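Local structure of putative nucleoprotein (Infectious salmon anemia virus, 4EWC) at residues A[160-165]-A[222-227]; A[168-173]-A[211-216]; A[179-184]-A[263-268]. The protein encapsidates the negative-strand viral RNA and shields it from nucleases, forming the ribonucleoprotein that serves as template for transcription and replication. All blocks are in the same frame, centred on the assembly; numbering follows the deposited sequence.

Contact 1 (A[160-165]-A[222-227])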
ATOM      1  N   THR A 160     -32.207 -14.955 -22.337  1.00 45.52           N
ATOM      2  CA  THR A 160     -33.136 -15.829 -23.039  1.00 47.23           C
ATOM      3  C   THR A 160     -32.465 -16.922 -23.873  1.00 49.93           C
ATOM      4  O   THR A 160     -32.834 -18.108 -23.805  1.00 49.72           O
ATOM      5  CB  THR A 160     -34.087 -14.999 -23.906  1.00 51.04           C
ATOM      6  OG1 THR A 160     -35.062 -14.374 -23.058  1.00 54.68           O
ATOM      7  CG2 THR A 160     -34.779 -15.857 -24.956  1.00 48.14           C
ATOM      8  N   PHE A 161     -31.479 -16.526 -24.658  1.00 46.98           N
ATOM      9  CA  PHE A 161     -30.729 -17.484 -25.456  1.00 49.57           C
ATOM     10  C   PHE A 161     -30.122 -18.570 -24.584  1.00 50.54           C
ATOM     11  O   PHE A 161     -30.281 -19.757 -24.871  1.00 56.28           O
ATOM     12  CB  PHE A 161     -29.640 -16.790 -26.268  1.00 45.43           C
ATOM     13  CG  PHE A 161     -28.965 -17.694 -27.260  1.00 49.94           C
ATOM     14  CD1 PHE A 161     -27.957 -18.562 -26.857  1.00 51.86           C
ATOM     15  CD2 PHE A 161     -29.329 -17.683 -28.598  1.00 49.86           C
ATOM     16  CE1 PHE A 161     -27.331 -19.391 -27.766  1.00 50.63           C
ATOM     17  CE2 PHE A 161     -28.703 -18.517 -29.508  1.00 47.22           C
ATOM     18  CZ  PHE A 161     -27.705 -19.370 -29.087  1.00 48.76           C
ATOM     19  N   PHE A 162     -29.455 -18.179 -23.505  1.00 48.78           N
ATOM     20  CA  PHE A 162     -28.715 -19.164 -22.713  1.00 54.89           C
ATOM     21  C   PHE A 162     -29.546 -19.992 -21.741  1.00 49.41           C
ATOM     22  O   PHE A 162     -29.030 -20.886 -21.090  1.00 51.16           O
ATOM     23  CB  PHE A 162     -27.475 -18.528 -22.066  1.00 50.25           C
ATOM     24  CG  PHE A 162     -26.407 -18.208 -23.066  1.00 49.14           C
ATOM     25  CD1 PHE A 162     -25.445 -19.151 -23.387  1.00 47.36           C
ATOM     26  CD2 PHE A 162     -26.398 -16.985 -23.738  1.00 46.29           C
ATOM     27  CE1 PHE A 162     -24.466 -18.865 -24.331  1.00 46.74           C
ATOM     28  CE2 PHE A 162     -25.438 -16.700 -24.691  1.00 37.15           C
ATOM     29  CZ  PHE A 162     -24.469 -17.636 -24.983  1.00 47.97           C
ATOM     30  N   SER A 163     -30.837 -19.687 -21.679  1.00 52.79           N
ATOM     31  CA  SER A 163     -31.804 -20.429 -20.866  1.00 52.53           C
ATOM     32  C   SER A 163     -32.108 -21.754 -21.533  1.00 54.09           C
ATOM     33  O   SER A 163     -32.665 -22.665 -20.916  1.00 53.71           O
ATOM     34  CB  SER A 163     -33.093 -19.645 -20.748  1.00 48.07           C
ATOM     35  OG  SER A 163     -32.877 -18.427 -20.073  1.00 57.30           O
ATOM     36  N   ALA A 164     -31.754 -21.828 -22.816  1.00 52.50           N
ATOM     37  CA  ALA A 164     -31.866 -23.046 -23.595  1.00 50.68           C
ATOM     38  C   ALA A 164     -30.725 -23.974 -23.222  1.00 56.73           C
ATOM     39  O   ALA A 164     -30.834 -25.184 -23.331  1.00 64.97           O
ATOM     40  CB  ALA A 164     -31.799 -22.728 -25.066  1.00 46.66           C
ATOM     41  N   ILE A 165     -29.628 -23.392 -22.763  1.00 59.17           N
ATOM     42  CA  ILE A 165     -28.361 -24.096 -22.664  1.00 57.54           C
ATOM     43  C   ILE A 165     -27.946 -24.304 -21.218  1.00 59.54           C
ATOM     44  O   ILE A 165     -27.339 -25.313 -20.878  1.00 61.36           O
ATOM     45  CB  ILE A 165     -27.268 -23.276 -23.381  1.00 58.52           C
ATOM     46  CG1 ILE A 165     -27.563 -23.207 -24.873  1.00 57.90           C
ATOM     47  CG2 ILE A 165     -25.912 -23.891 -23.173  1.00 60.88           C
ATOM     48  CD1 ILE A 165     -27.667 -24.586 -25.523  1.00 61.47           C
ATOM     49  N   VAL A 222     -21.064 -27.619 -22.933  1.00 59.18           N
ATOM     50  CA  VAL A 222     -22.302 -27.459 -23.682  1.00 57.06           C
ATOM     51  C   VAL A 222     -22.004 -26.977 -25.092  1.00 58.42           C
ATOM     52  O   VAL A 222     -20.893 -26.537 -25.386  1.00 61.46           O
ATOM     53  CB  VAL A 222     -23.224 -26.417 -23.030  1.00 58.63           C
ATOM     54  CG1 VAL A 222     -23.534 -26.814 -21.602  1.00 52.40           C
ATOM     55  CG2 VAL A 222     -22.574 -25.050 -23.080  1.00 51.78           C
ATOM     56  N   GLU A 223     -23.008 -27.057 -25.956  1.00 57.75           N
ATOM     57  CA  GLU A 223     -22.845 -26.683 -27.347  1.00 59.84           C
ATOM     58  C   GLU A 223     -23.613 -25.420 -27.658  1.00 61.05           C
ATOM     59  O   GLU A 223     -24.793 -25.289 -27.316  1.00 63.67           O
ATOM     60  CB  GLU A 223     -23.311 -27.809 -28.261  1.00 63.91           C
ATOM     61  CG  GLU A 223     -22.468 -29.056 -28.145  1.00 76.49           C
ATOM     62  CD  GLU A 223     -22.989 -30.188 -28.997  1.00 88.77           C
ATOM     63  OE1 GLU A 223     -23.946 -29.959 -29.772  1.00 81.42           O
ATOM     64  OE2 GLU A 223     -22.441 -31.308 -28.885  1.00 90.00           O
ATOM     65  N   VAL A 224     -22.938 -24.487 -28.312  1.00 55.06           N
ATOM     66  CA  VAL A 224     -23.562 -23.237 -28.707  1.00 52.84           C
ATOM     67  C   VAL A 224     -23.579 -23.104 -30.214  1.00 53.62           C
ATOM     68  O   VAL A 224     -22.564 -23.290 -30.870  1.00 54.61           O
ATOM     69  CB  VAL A 224     -22.842 -22.025 -28.099  1.00 50.73           C
ATOM     70  CG1 VAL A 224     -23.467 -20.761 -28.595  1.00 47.09           C
ATOM     71  CG2 VAL A 224     -22.907 -22.092 -26.593  1.00 53.35           C
ATOM     72  N   ASN A 225     -24.746 -22.798 -30.762  1.00 50.64           N
ATOM     73  CA  ASN A 225     -24.858 -22.528 -32.183  1.00 52.04           C
ATOM     74  C   ASN A 225     -24.633 -21.035 -32.442  1.00 56.51           C
ATOM     75  O   ASN A 225     -25.488 -20.200 -32.133  1.00 55.85           O
ATOM     76  CB  ASN A 225     -26.212 -22.986 -32.695  1.00 49.56           C
ATOM     77  CG  ASN A 225     -26.436 -22.667 -34.176  1.00 54.52           C
ATOM     78  OD1 ASN A 225     -26.217 -21.538 -34.647  1.00 55.26           O
ATOM     79  ND2 ASN A 225     -26.908 -23.667 -34.917  1.00 52.45           N
ATOM     80  N   LEU A 226     -23.486 -20.711 -33.034  1.00 56.08           N
ATOM     81  CA  LEU A 226     -23.069 -19.328 -33.197  1.00 51.59           C
ATOM     82  C   LEU A 226     -23.922 -18.522 -34.179  1.00 53.40           C
ATOM     83  O   LEU A 226     -24.027 -17.305 -34.031  1.00 53.02           O
ATOM     84  CB  LEU A 226     -21.583 -19.243 -33.582  1.00 52.66           C
ATOM     85  CG  LEU A 226     -20.511 -19.889 -32.703  1.00 51.36           C
ATOM     86  CD1 LEU A 226     -19.152 -19.706 -33.358  1.00 55.01           C
ATOM     87  CD2 LEU A 226     -20.494 -19.335 -31.285  1.00 47.84           C
ATOM     88  N   ASN A 227     -24.514 -19.174 -35.181  1.00 54.99           N
ATOM     89  CA  ASN A 227     -25.453 -18.475 -36.075  1.00 57.60           C
ATOM     90  C   ASN A 227     -26.699 -18.018 -35.335  1.00 54.12           C
ATOM     91  O   ASN A 227     -27.162 -16.893 -35.512  1.00 51.83           O
ATOM     92  CB  ASN A 227     -25.893 -19.348 -37.243  1.00 59.28           C
ATOM     93  CG  ASN A 227     -24.749 -19.749 -38.127  1.00 65.08           C
ATOM     94  OD1 ASN A 227     -23.587 -19.515 -37.797  1.00 66.87           O
ATOM     95  ND2 ASN A 227     -25.064 -20.375 -39.255  1.00 65.82           N
TER
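Phe161, Phe162 and Ile165, near the C-terminal part of helix 142-162, lie against Val222 and Val224 of the strand 219-224. The rings divide Val224 between them. Phe161 has CG anti to the backbone N (chi1 -172°), and its CE1 comes to 4.2 Å from Val224 CG1, the two side chains meeting at a slant; its CZ stands 3.9 Å from Asn225 O. Phe162 takes the other methyl, with its CE1 at 4.2 Å from Val224 CG2. The two rings also touch each other: CD1 of Phe161 sits over the centre of the Phe162 ring, 3.7 Å above its plane. Further along, both branches of Ile165 are used. Its CG2 packs on Val222 CG2 at 3.5 Å, again obliquely, while CD1 lies against the backbone carbonyl, 3.5 Å from Glu223 O. Phe162 is buried, covered in addition by Ile180 and Ile183 of helix 174-188 and by Leu229. Just past the strand, Asn225 caps helix 226-236 by accepting a bond from Asp228 N to OD1. This is mainly apolar packing of the C-terminal part of a helix on the second strand of a beta hairpin, where that strand turns into an N-capped helix.

Contact 2 (A[168-173]-A[211-216])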
ATOM      1  N   GLU A 168     -30.464 -21.761 -14.324  1.00 61.26           N
ATOM      2  CA  GLU A 168     -30.539 -20.465 -13.694  1.00 63.43           C
ATOM      3  C   GLU A 168     -29.314 -20.233 -12.815  1.00 62.40           C
ATOM      4  O   GLU A 168     -28.676 -19.180 -12.877  1.00 61.42           O
ATOM      5  CB  GLU A 168     -31.812 -20.411 -12.844  1.00 69.01           C
ATOM      6  CG  GLU A 168     -31.878 -19.254 -11.875  1.00 67.21           C
ATOM      7  CD  GLU A 168     -32.309 -17.969 -12.536  1.00 68.60           C
ATOM      8  OE1 GLU A 168     -32.234 -17.874 -13.780  1.00 69.09           O
ATOM      9  OE2 GLU A 168     -32.736 -17.050 -11.805  1.00 71.16           O
ATOM     10  N   GLY A 169     -28.999 -21.226 -11.990  1.00 59.11           N
ATOM     11  CA  GLY A 169     -27.909 -21.108 -11.046  1.00 57.86           C
ATOM     12  C   GLY A 169     -26.592 -20.936 -11.773  1.00 58.63           C
ATOM     13  O   GLY A 169     -25.708 -20.211 -11.315  1.00 54.98           O
ATOM     14  N   GLU A 170     -26.478 -21.615 -12.911  1.00 56.58           N
ATOM     15  CA  GLU A 170     -25.288 -21.563 -13.741  1.00 55.78           C
ATOM     16  C   GLU A 170     -24.996 -20.140 -14.246  1.00 54.48           C
ATOM     17  O   GLU A 170     -23.845 -19.690 -14.228  1.00 51.39           O
ATOM     18  CB  GLU A 170     -25.400 -22.558 -14.901  1.00 57.72           C
ATOM     19  CG  GLU A 170     -25.222 -23.992 -14.438  1.00 62.85           C
ATOM     20  CD  GLU A 170     -25.522 -25.062 -15.489  1.00 63.83           C
ATOM     21  OE1 GLU A 170     -26.356 -24.834 -16.395  1.00 59.64           O
ATOM     22  OE2 GLU A 170     -24.914 -26.152 -15.382  1.00 61.29           O
HETATM   23  N   MSE A 171     -26.034 -19.428 -14.674  1.00 56.13           N
HETATM   24  CA  MSE A 171     -25.842 -18.074 -15.145  1.00 50.99           C
HETATM   25  C   MSE A 171     -25.458 -17.110 -14.016  1.00 51.72           C
HETATM   26  O   MSE A 171     -24.991 -16.007 -14.272  1.00 52.42           O
HETATM   27  CB  MSE A 171     -27.065 -17.576 -15.910  1.00 51.19           C
HETATM   28  CG  MSE A 171     -27.013 -17.908 -17.388  1.00 57.37           C
HETATM   29 SE   MSE A 171     -28.696 -17.677 -18.469  0.73 59.20          SE
HETATM   30  CE  MSE A 171     -29.172 -15.854 -17.896  1.00 55.88           C
ATOM     31  N   SER A 172     -25.650 -17.514 -12.767  1.00 51.61           N
ATOM     32  CA  SER A 172     -25.258 -16.660 -11.643  1.00 53.60           C
ATOM     33  C   SER A 172     -23.783 -16.881 -11.251  1.00 52.21           C
ATOM     34  O   SER A 172     -23.235 -16.191 -10.383  1.00 51.74           O
ATOM     35  CB  SER A 172     -26.198 -16.857 -10.431  1.00 53.23           C
ATOM     36  OG  SER A 172     -26.094 -18.160  -9.900  1.00 58.86           O
ATOM     37  N   ILE A 173     -23.145 -17.838 -11.911  1.00 49.04           N
ATOM     38  CA  ILE A 173     -21.747 -18.124 -11.651  1.00 51.40           C
ATOM     39  C   ILE A 173     -20.833 -17.250 -12.502  1.00 50.03           C
ATOM     40  O   ILE A 173     -20.923 -17.238 -13.738  1.00 47.56           O
ATOM     41  CB  ILE A 173     -21.425 -19.600 -11.882  1.00 50.71           C
ATOM     42  CG1 ILE A 173     -22.236 -20.449 -10.910  1.00 54.41           C
ATOM     43  CG2 ILE A 173     -19.928 -19.859 -11.696  1.00 51.49           C
ATOM     44  CD1 ILE A 173     -22.301 -21.931 -11.267  1.00 48.63           C
ATOM     45  N   ASN A 211     -18.563 -25.082 -25.460  1.00 57.91           N
ATOM     46  CA  ASN A 211     -18.442 -24.045 -24.468  1.00 57.93           C
ATOM     47  C   ASN A 211     -18.277 -24.678 -23.086  1.00 59.77           C
ATOM     48  O   ASN A 211     -19.102 -25.486 -22.649  1.00 61.48           O
ATOM     49  CB  ASN A 211     -19.691 -23.170 -24.514  1.00 54.86           C
ATOM     50  CG  ASN A 211     -19.637 -22.025 -23.533  1.00 61.98           C
ATOM     51  OD1 ASN A 211     -20.320 -22.046 -22.505  1.00 55.46           O
ATOM     52  ND2 ASN A 211     -18.825 -21.001 -23.848  1.00 58.03           N
ATOM     53  N   VAL A 212     -17.190 -24.325 -22.411  1.00 57.36           N
ATOM     54  CA  VAL A 212     -16.895 -24.875 -21.093  1.00 57.87           C
ATOM     55  C   VAL A 212     -17.669 -24.121 -19.993  1.00 58.81           C
ATOM     56  O   VAL A 212     -17.491 -22.911 -19.810  1.00 53.92           O
ATOM     57  CB  VAL A 212     -15.370 -24.883 -20.835  1.00 59.22           C
ATOM     58  CG1 VAL A 212     -15.077 -24.902 -19.358  1.00 65.36           C
ATOM     59  CG2 VAL A 212     -14.705 -26.053 -21.555  1.00 49.71           C
ATOM     60  N   VAL A 213     -18.527 -24.850 -19.274  1.00 56.33           N
ATOM     61  CA  VAL A 213     -19.427 -24.268 -18.276  1.00 56.74           C
ATOM     62  C   VAL A 213     -19.199 -24.845 -16.877  1.00 56.18           C
ATOM     63  O   VAL A 213     -19.018 -26.046 -16.722  1.00 59.84           O
ATOM     64  CB  VAL A 213     -20.916 -24.530 -18.666  1.00 59.57           C
ATOM     65  CG1 VAL A 213     -21.862 -24.182 -17.522  1.00 54.35           C
ATOM     66  CG2 VAL A 213     -21.284 -23.766 -19.927  1.00 57.09           C
ATOM     67  N   THR A 214     -19.225 -23.992 -15.860  1.00 53.29           N
ATOM     68  CA  THR A 214     -19.148 -24.459 -14.479  1.00 59.71           C
ATOM     69  C   THR A 214     -20.527 -24.882 -13.966  1.00 59.50           C
ATOM     70  O   THR A 214     -21.487 -24.128 -14.117  1.00 65.63           O
ATOM     71  CB  THR A 214     -18.529 -23.387 -13.562  1.00 58.54           C
ATOM     72  OG1 THR A 214     -17.137 -23.241 -13.891  1.00 53.15           O
ATOM     73  CG2 THR A 214     -18.672 -23.791 -12.101  1.00 57.44           C
ATOM     74  N   ALA A 215     -20.624 -26.072 -13.363  1.00 59.65           N
ATOM     75  CA  ALA A 215     -21.922 -26.677 -13.023  1.00 59.88           C
ATOM     76  C   ALA A 215     -22.234 -26.676 -11.532  1.00 64.32           C
ATOM     77  O   ALA A 215     -22.831 -25.737 -11.005  1.00 59.18           O
ATOM     78  CB  ALA A 215     -22.011 -28.106 -13.577  1.00 43.80           C
ATOM     79  N   ASN A 216     -21.876 -27.781 -10.879  1.00 72.23           N
ATOM     80  CA  ASN A 216     -21.981 -27.942  -9.421  1.00 69.03           C
ATOM     81  C   ASN A 216     -20.569 -28.108  -8.873  1.00 64.56           C
ATOM     82  O   ASN A 216     -20.294 -29.035  -8.127  1.00 55.73           O
ATOM     83  CB  ASN A 216     -22.797 -29.182  -9.066  1.00 68.39           C
TER
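Glu170 CG and Ile173 CG1 both stand anti to the carbonyl carbon, beside the backbone N (chi1 -74° and -62°), and from the short, weakly bonded helix 168-171 and the residues after it the two side chains reach the end of strand 209-214. That strand is the first of the antiparallel beta hairpin it forms with 219-224, and the contact falls where it runs out into the connecting loop. Glu170 is extended beyond CG: its CG passes 3.8 Å from Thr214 O, and OE2 ends 3.8 Å from Ala215 CA and 3.9 Å from Ala215 CB. These are van der Waals contacts, and the polar grip on the carboxylate lies back on its own stretch of chain, where OE1 accepts a bond from Ser167 N. The CG2 methyl of Thr214 meets CG2 of Ile173 at 4.1 Å, the two side chains crossing at about a right angle.

The two segments are pinned together through a third residue. Asn176 donates from ND2 to Glu170 O and accepts Thr214 N at OD1, so one amide bridges helix turn and strand end. On the far branch of Ile173, the CD1 methyl touches two successive backbone carbonyls, 3.7 Å from Thr214 O and 3.9 Å from Ala215 O.

Contact 3 (A[179-184]-A[263-268]). Unlike the reference sequence in segment 179-184: Met181 (reference Ile).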
ATOM      1  N   ALA A 179     -17.791 -16.309 -19.823  1.00 43.25           N
ATOM      2  CA  ALA A 179     -17.886 -17.255 -20.921  1.00 40.29           C
ATOM      3  C   ALA A 179     -18.910 -16.802 -21.966  1.00 46.69           C
ATOM      4  O   ALA A 179     -18.684 -16.946 -23.167  1.00 49.94           O
ATOM      5  CB  ALA A 179     -18.219 -18.637 -20.389  1.00 37.17           C
ATOM      6  N   ILE A 180     -20.025 -16.247 -21.499  1.00 43.72           N
ATOM      7  CA  ILE A 180     -21.096 -15.779 -22.375  1.00 44.65           C
ATOM      8  C   ILE A 180     -20.638 -14.610 -23.273  1.00 48.20           C
ATOM      9  O   ILE A 180     -20.850 -14.625 -24.486  1.00 46.17           O
ATOM     10  CB  ILE A 180     -22.369 -15.451 -21.540  1.00 46.41           C
ATOM     11  CG1 ILE A 180     -23.044 -16.767 -21.117  1.00 51.11           C
ATOM     12  CG2 ILE A 180     -23.342 -14.574 -22.295  1.00 40.10           C
ATOM     13  CD1 ILE A 180     -24.053 -16.640 -19.981  1.00 46.00           C
HETATM   14  N   MSE A 181     -19.974 -13.614 -22.694  1.00 48.12           N
HETATM   15  CA  MSE A 181     -19.446 -12.515 -23.498  1.00 49.29           C
HETATM   16  C   MSE A 181     -18.380 -12.971 -24.513  1.00 45.77           C
HETATM   17  O   MSE A 181     -18.300 -12.436 -25.619  1.00 44.74           O
HETATM   18  CB  MSE A 181     -18.850 -11.408 -22.619  1.00 45.34           C
HETATM   19  CG  MSE A 181     -19.820 -10.585 -21.843  1.00 39.10           C
HETATM   20 SE   MSE A 181     -21.299  -9.852 -22.928  0.71 48.75          SE
HETATM   21  CE  MSE A 181     -20.378  -8.991 -24.397  1.00 39.68           C
ATOM     22  N   ARG A 182     -17.550 -13.927 -24.120  1.00 45.56           N
ATOM     23  CA  ARG A 182     -16.467 -14.381 -24.981  1.00 48.36           C
ATOM     24  C   ARG A 182     -17.050 -15.097 -26.176  1.00 47.92           C
ATOM     25  O   ARG A 182     -16.600 -14.912 -27.309  1.00 48.42           O
ATOM     26  CB  ARG A 182     -15.503 -15.298 -24.224  1.00 51.97           C
ATOM     27  CG  ARG A 182     -14.514 -14.568 -23.346  1.00 48.79           C
ATOM     28  CD  ARG A 182     -13.652 -15.552 -22.562  1.00 54.57           C
ATOM     29  NE  ARG A 182     -12.956 -14.912 -21.439  1.00 63.32           N
ATOM     30  CZ  ARG A 182     -11.779 -14.285 -21.534  1.00 70.43           C
ATOM     31  NH1 ARG A 182     -11.150 -14.209 -22.705  1.00 68.91           N
ATOM     32  NH2 ARG A 182     -11.222 -13.735 -20.455  1.00 62.06           N
ATOM     33  N   ILE A 183     -18.061 -15.919 -25.917  1.00 46.68           N
ATOM     34  CA  ILE A 183     -18.737 -16.631 -26.988  1.00 46.96           C
ATOM     35  C   ILE A 183     -19.541 -15.659 -27.852  1.00 50.08           C
ATOM     36  O   ILE A 183     -19.616 -15.799 -29.077  1.00 48.95           O
ATOM     37  CB  ILE A 183     -19.599 -17.791 -26.448  1.00 48.77           C
ATOM     38  CG1 ILE A 183     -19.968 -18.747 -27.570  1.00 51.28           C
ATOM     39  CG2 ILE A 183     -20.828 -17.301 -25.742  1.00 52.10           C
ATOM     40  CD1 ILE A 183     -18.772 -19.458 -28.129  1.00 56.37           C
ATOM     41  N   LEU A 184     -20.115 -14.652 -27.208  1.00 50.57           N
ATOM     42  CA  LEU A 184     -20.858 -13.635 -27.929  1.00 48.27           C
ATOM     43  C   LEU A 184     -19.937 -12.912 -28.891  1.00 47.68           C
ATOM     44  O   LEU A 184     -20.242 -12.792 -30.073  1.00 46.58           O
ATOM     45  CB  LEU A 184     -21.483 -12.641 -26.962  1.00 44.83           C
ATOM     46  CG  LEU A 184     -22.182 -11.421 -27.569  1.00 45.81           C
ATOM     47  CD1 LEU A 184     -22.988 -11.762 -28.812  1.00 44.89           C
ATOM     48  CD2 LEU A 184     -23.086 -10.808 -26.531  1.00 45.25           C
ATOM     49  N   LEU A 263     -16.174  -1.396 -25.355  1.00 43.29           N
ATOM     50  CA  LEU A 263     -16.170  -0.937 -23.969  1.00 43.30           C
ATOM     51  C   LEU A 263     -16.346  -2.103 -23.013  1.00 42.43           C
ATOM     52  O   LEU A 263     -15.677  -2.185 -21.968  1.00 39.50           O
ATOM     53  CB  LEU A 263     -17.259   0.115 -23.743  1.00 44.46           C
ATOM     54  CG  LEU A 263     -16.991   1.438 -24.467  1.00 46.58           C
ATOM     55  CD1 LEU A 263     -18.190   2.383 -24.377  1.00 41.73           C
ATOM     56  CD2 LEU A 263     -15.757   2.088 -23.868  1.00 44.98           C
ATOM     57  N   ILE A 264     -17.255  -2.997 -23.388  1.00 41.72           N
ATOM     58  CA  ILE A 264     -17.542  -4.202 -22.608  1.00 45.31           C
ATOM     59  C   ILE A 264     -16.425  -5.262 -22.711  1.00 44.00           C
ATOM     60  O   ILE A 264     -16.023  -5.873 -21.713  1.00 40.40           O
ATOM     61  CB  ILE A 264     -18.913  -4.791 -23.024  1.00 43.48           C
ATOM     62  CG1 ILE A 264     -19.985  -3.712 -22.876  1.00 42.43           C
ATOM     63  CG2 ILE A 264     -19.285  -6.007 -22.198  1.00 37.71           C
ATOM     64  CD1 ILE A 264     -21.382  -4.144 -23.329  1.00 38.69           C
HETATM   65  N   MSE A 265     -15.908  -5.475 -23.913  1.00 44.58           N
HETATM   66  CA  MSE A 265     -14.778  -6.394 -24.041  1.00 44.96           C
HETATM   67  C   MSE A 265     -13.537  -5.911 -23.282  1.00 44.63           C
HETATM   68  O   MSE A 265     -12.847  -6.733 -22.690  1.00 48.64           O
HETATM   69  CB  MSE A 265     -14.500  -6.820 -25.501  1.00 41.29           C
HETATM   70  CG  MSE A 265     -15.656  -7.612 -26.163  1.00 44.26           C
HETATM   71 SE   MSE A 265     -16.278  -9.221 -25.186  0.78 53.22          SE
HETATM   72  CE  MSE A 265     -17.179  -8.512 -23.634  1.00 55.96           C
ATOM     73  N   LYS A 266     -13.297  -4.597 -23.252  1.00 36.74           N
ATOM     74  CA  LYS A 266     -12.227  -4.050 -22.421  1.00 37.45           C
ATOM     75  C   LYS A 266     -12.344  -4.496 -20.963  1.00 40.63           C
ATOM     76  O   LYS A 266     -11.353  -4.838 -20.319  1.00 41.63           O
ATOM     77  CB  LYS A 266     -12.121  -2.524 -22.497  1.00 38.73           C
ATOM     78  CG  LYS A 266     -10.939  -1.949 -21.702  1.00 37.25           C
ATOM     79  CD  LYS A 266     -10.795  -0.425 -21.832  1.00 47.50           C
ATOM     80  CE  LYS A 266      -9.581   0.130 -21.054  1.00 42.68           C
ATOM     81  NZ  LYS A 266      -8.288  -0.330 -21.612  1.00 39.58           N
ATOM     82  N   SER A 267     -13.562  -4.523 -20.441  1.00 42.59           N
ATOM     83  CA  SER A 267     -13.758  -4.914 -19.054  1.00 39.43           C
ATOM     84  C   SER A 267     -13.550  -6.420 -18.861  1.00 42.93           C
ATOM     85  O   SER A 267     -12.808  -6.844 -17.983  1.00 43.26           O
ATOM     86  CB  SER A 267     -15.121  -4.480 -18.576  1.00 36.09           C
ATOM     87  OG  SER A 267     -15.206  -3.085 -18.488  1.00 38.52           O
ATOM     88  N   VAL A 268     -14.186  -7.217 -19.707  1.00 40.65           N
ATOM     89  CA  VAL A 268     -14.196  -8.671 -19.545  1.00 44.84           C
ATOM     90  C   VAL A 268     -12.802  -9.257 -19.713  1.00 52.78           C
ATOM     91  O   VAL A 268     -12.382 -10.158 -18.965  1.00 53.55           O
ATOM     92  CB  VAL A 268     -15.150  -9.333 -20.570  1.00 44.64           C
ATOM     93  CG1 VAL A 268     -14.753 -10.760 -20.864  1.00 49.09           C
ATOM     94  CG2 VAL A 268     -16.575  -9.250 -20.089  1.00 46.85           C
TER
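Met181 and Val268 are the nearest CA pair, 7.6 Å from CA to CA, of two helical segments whose axes come within 10.7 Å and cross steeply, with 132° between their N-to-C directions. Met181, modelled as selenomethionine and standing where the reference sequence has isoleucine, is the centrepiece. The bends at chi2 (-51°) and chi3 (-52°) turn its chain back so that CE, as well as CB and CG, touches helix 253-269. The terminal CE meets CG2 of Ile264 at 3.9 Å, the two side chains crossing at about a right angle. Nearer the backbone, CG of Met181 rests 3.9 Å from Val268 CG2, a slanting approach. Met265, the second selenomethionine, is likewise folded, and its methyl tucks in beside both ends of the Met181 side chain: CE of Met265 is 3.5 Å from Met181 CB and also touches Met181 CE. SE of Met265 lies 3.8 Å from the backbone oxygen Met181 O.

Arg182 behaves differently. Its chain runs extended from CG to NE, and NH2 comes to 4.0 Å from Val268 O, a contact too long for a hydrogen bond. The charge is answered by Asp272, at the start of helix 272-275, through a salt bridge from NH2 to OD1. Around the apolar core, Ile394 touches both Met181 and Val268, and Leu147 of helix 142-162 lies against Ile264.

The chemistry is therefore of two kinds. Between the helices themselves the contact rests chiefly on methyl and methylene groups, held by shape rather than by directed bonds. The one charged group turns to the carboxylate of Asp272, a pairing that would also ease the closeness of Lys480, whose NZ lies near Arg182 NH1.

In the fold
The three contacts form one continuous region on the same chain. Contacts 1 and 2 have centres 13 Å apart and share the hairpin, whose strands are probably bonded between Val222 O and Asn211 N at 2.7 Å; Phe162 also packs on Met171. Contact 3 lies about 16 Å from each, centre to centre, and deeper in the molecule. Helix 174-188 ties the group together: Ile183 CG2 reaches Phe162 CZ at 3.7 Å, and Ile180 CD1 lies 4.1 Å from Met171 CG. The probable nuclear localization signal at 480-483 passes close to two of them, with Pro481 against Thr214 in contact 2 and Lys480 near Arg182 in contact 3.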